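Iron-regulated transcriptional activator AFT2 (Saccharomyces cerevisiae, PDB 4LMG) switches on the iron regulon when iron is scarce, by recognising the 5'-CACCC-3' element in the promoters of its target genes. Local coordinates at residues R76-Y81 with V91-I96. Residues are numbered along the deposited sequence; the frame is centred on the assembly and turned at random.
With nucleotides of chain H.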
loop_
_atom_site.group_PDB
_atom_site.type_symbol
_atom_site.label_atom_id
_atom_site.label_comp_id
_atom_site.label_asym_id
_atom_site.label_seq_id
_atom_site.Cartn_x
_atom_site.Cartn_y
_atom_site.Cartn_z
ATOM N N ARG A 76 -18.033 8.800 1.534
ATOM C CA ARG A 76 -16.769 9.260 0.968
ATOM C C ARG A 76 -16.524 10.741 1.229
ATOM O O ARG A 76 -17.434 11.560 1.129
ATOM C CB ARG A 76 -16.721 9.001 -0.541
ATOM C CG ARG A 76 -16.549 7.545 -0.937
ATOM C CD ARG A 76 -15.283 6.953 -0.340
ATOM N NE ARG A 76 -15.016 5.610 -0.848
ATOM C CZ ARG A 76 -15.660 4.517 -0.448
ATOM N NH1 ARG A 76 -16.618 4.604 0.467
ATOM N NH2 ARG A 76 -15.348 3.336 -0.963
ATOM N N ILE A 77 -15.285 11.075 1.565
ATOM C CA ILE A 77 -14.870 12.468 1.647
ATOM C C ILE A 77 -13.745 12.703 0.648
ATOM O O ILE A 77 -12.781 11.938 0.594
ATOM C CB ILE A 77 -14.389 12.844 3.054
ATOM C CG1 ILE A 77 -15.496 12.600 4.082
ATOM C CG2 ILE A 77 -13.947 14.298 3.093
ATOM C CD1 ILE A 77 -15.120 13.018 5.482
ATOM N N ARG A 78 -13.872 13.755 -0.150
ATOM C CA ARG A 78 -12.867 14.056 -1.159
ATOM C C ARG A 78 -12.335 15.474 -1.001
ATOM O O ARG A 78 -13.081 16.443 -1.110
ATOM C CB ARG A 78 -13.443 13.851 -2.561
ATOM C CG ARG A 78 -12.421 13.945 -3.683
ATOM C CD ARG A 78 -12.967 13.322 -4.957
ATOM N NE ARG A 78 -12.059 13.483 -6.087
ATOM C CZ ARG A 78 -12.155 14.457 -6.987
ATOM N NH1 ARG A 78 -13.122 15.359 -6.888
ATOM N NH2 ARG A 78 -11.285 14.530 -7.986
ATOM N N ALA A 79 -11.044 15.585 -0.715
ATOM C CA ALA A 79 -10.385 16.878 -0.650
ATOM C C ALA A 79 -9.538 17.057 -1.900
ATOM O O ALA A 79 -8.701 16.212 -2.214
ATOM C CB ALA A 79 -9.526 16.978 0.595
ATOM N N ALA A 80 -9.762 18.153 -2.615
ATOM C CA ALA A 80 -9.066 18.397 -3.873
ATOM C C ALA A 80 -8.464 19.798 -3.931
ATOM O O ALA A 80 -9.104 20.777 -3.557
ATOM C CB ALA A 80 -10.009 18.174 -5.049
ATOM N N TYR A 81 -7.229 19.886 -4.411
ATOM C CA TYR A 81 -6.555 21.169 -4.522
ATOM C C TYR A 81 -6.838 21.844 -5.859
ATOM O O TYR A 81 -6.535 21.299 -6.921
ATOM C CB TYR A 81 -5.049 21.004 -4.329
ATOM C CG TYR A 81 -4.295 22.313 -4.320
ATOM C CD1 TYR A 81 -3.503 22.691 -5.397
ATOM C CD2 TYR A 81 -4.380 23.174 -3.234
ATOM C CE1 TYR A 81 -2.813 23.886 -5.390
ATOM C CE2 TYR A 81 -3.696 24.372 -3.219
ATOM C CZ TYR A 81 -2.915 24.724 -4.296
ATOM O OH TYR A 81 -2.234 25.919 -4.279
ATOM N N VAL A 91 -15.365 17.989 -0.003
ATOM C CA VAL A 91 -16.744 17.609 -0.264
ATOM C C VAL A 91 -17.072 16.250 0.343
ATOM O O VAL A 91 -16.269 15.317 0.274
ATOM C CB VAL A 91 -17.033 17.561 -1.774
ATOM C CG1 VAL A 91 -18.508 17.285 -2.021
ATOM C CG2 VAL A 91 -16.614 18.867 -2.436
ATOM N N VAL A 92 -18.254 16.150 0.941
ATOM C CA VAL A 92 -18.747 14.884 1.461
ATOM C C VAL A 92 -19.718 14.262 0.462
ATOM O O VAL A 92 -20.629 14.928 -0.029
ATOM C CB VAL A 92 -19.471 15.068 2.808
ATOM C CG1 VAL A 92 -20.075 13.752 3.264
ATOM C CG2 VAL A 92 -18.518 15.620 3.857
ATOM N N MET A 93 -19.513 12.983 0.164
ATOM C CA MET A 93 -20.357 12.258 -0.777
ATOM C C MET A 93 -21.033 11.080 -0.082
ATOM O O MET A 93 -20.558 10.607 0.950
ATOM C CB MET A 93 -19.517 11.754 -1.950
ATOM C CG MET A 93 -18.612 12.812 -2.560
ATOM S SD MET A 93 -17.451 12.135 -3.760
ATOM C CE MET A 93 -16.588 13.622 -4.265
ATOM N N ASN A 94 -22.134 10.605 -0.658
ATOM C CA ASN A 94 -22.880 9.483 -0.091
ATOM C C ASN A 94 -22.909 9.525 1.430
ATOM O O ASN A 94 -22.306 8.684 2.096
ATOM C CB ASN A 94 -22.301 8.151 -0.566
ATOM C CG ASN A 94 -22.590 7.877 -2.027
ATOM O OD1 ASN A 94 -21.676 7.776 -2.846
ATOM N ND2 ASN A 94 -23.869 7.753 -2.363
ATOM N N ASN A 95 -23.615 10.510 1.974
ATOM C CA ASN A 95 -23.654 10.714 3.415
ATOM C C ASN A 95 -24.302 9.554 4.172
ATOM O O ASN A 95 -24.460 9.610 5.392
ATOM C CB ASN A 95 -24.365 12.027 3.741
ATOM C CG ASN A 95 -24.190 12.435 5.184
ATOM O OD1 ASN A 95 -25.150 12.480 5.951
ATOM N ND2 ASN A 95 -22.953 12.721 5.567
ATOM N N ILE A 96 -24.668 8.505 3.441
ATOM C CA ILE A 96 -25.308 7.337 4.032
ATOM C C ILE A 96 -24.278 6.290 4.432
ATOM O O ILE A 96 -23.323 6.037 3.700
ATOM C CB ILE A 96 -26.300 6.691 3.052
ATOM C CG1 ILE A 96 -27.257 7.745 2.490
ATOM C CG2 ILE A 96 -27.064 5.564 3.732
ATOM C CD1 ILE A 96 -28.195 7.213 1.429
ATOM O "O5'" DA H 1 -14.844 11.141 -6.833
ATOM C "C5'" DA H 1 -15.245 10.138 -5.903
ATOM C "C4'" DA H 1 -14.052 9.331 -5.420
ATOM O "O4'" DA H 1 -14.474 8.423 -4.374
ATOM C "C3'" DA H 1 -13.409 8.429 -6.463
ATOM O "O3'" DA H 1 -12.070 8.131 -6.088
ATOM C "C2'" DA H 1 -14.294 7.189 -6.393
ATOM C "C1'" DA H 1 -14.660 7.127 -4.911
ATOM N N9 DA H 1 -16.046 6.736 -4.671
ATOM C C8 DA H 1 -17.153 7.539 -4.729
ATOM N N7 DA H 1 -18.275 6.915 -4.464
ATOM C C5 DA H 1 -17.878 5.612 -4.214
ATOM C C6 DA H 1 -18.599 4.451 -3.872
ATOM N N6 DA H 1 -19.928 4.427 -3.719
ATOM N N1 DA H 1 -17.898 3.312 -3.692
ATOM C C2 DA H 1 -16.568 3.341 -3.845
ATOM N N3 DA H 1 -15.781 4.367 -4.163
ATOM C C4 DA H 1 -16.506 5.484 -4.336
#
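The guanidinium of Arg-76 turns one face to the base of DA1 of chain H, the planes inclined by about 40°, NH2 coming closest, 3.1 Å from C2, and CZ 3.7 Å from N3. A bend at chi2 (-58°) lifts the chain off the sheet, so that CG lies beneath the imidazole part of the purine and the charged end beneath the pyrimidine part. The long arginine suits this place because its CG and its cation can both lie against the base; NH1 is hydrogen-bonded to Cys-73 O, which helps fix the rotation of the group, and NE makes a long, weak ion pair with Glu-39 OE1. Next along this face, Met-93 extends beyond CG until SD comes 3.7 Å from the sugar C5', while its CE touches Arg-78 CB at 3.6 Å where the side chains cross obliquely. An unbranched, pliable thioether can follow both surfaces. Arg-78, with CG anti to the backbone N (chi1 -172°), runs outward past the 5' end of the nucleotide, its CD 3.4 Å from O5', and also packs on a phosphate. These residues belong to the beta hairpin of strands 76-82 and 87-93 in the antiparallel sheet of the WRKY-GCM1 fold, the DNA-binding domain. Arg-76 and Met-93 form a hydrogen-bonded pair, as do Arg-78 and Val-91. Met-93 N reaches Arg-76 O at 2.7 Å, nearly along the C=O axis, whereas the return bond from Arg-76 N meets Met-93 O from above the carbonyl plane and is longer, 3.2 Å. Between these pairs lies the non-hydrogen-bonded pair Ile-77 and Val-92, whose branched side chains suit a strand and a buried face: Ile-77 CG1 meets Val-92 CG2 at 4.3 Å, and both residues pack on Phe-29 of helix 21-29, across the sheet from the DNA.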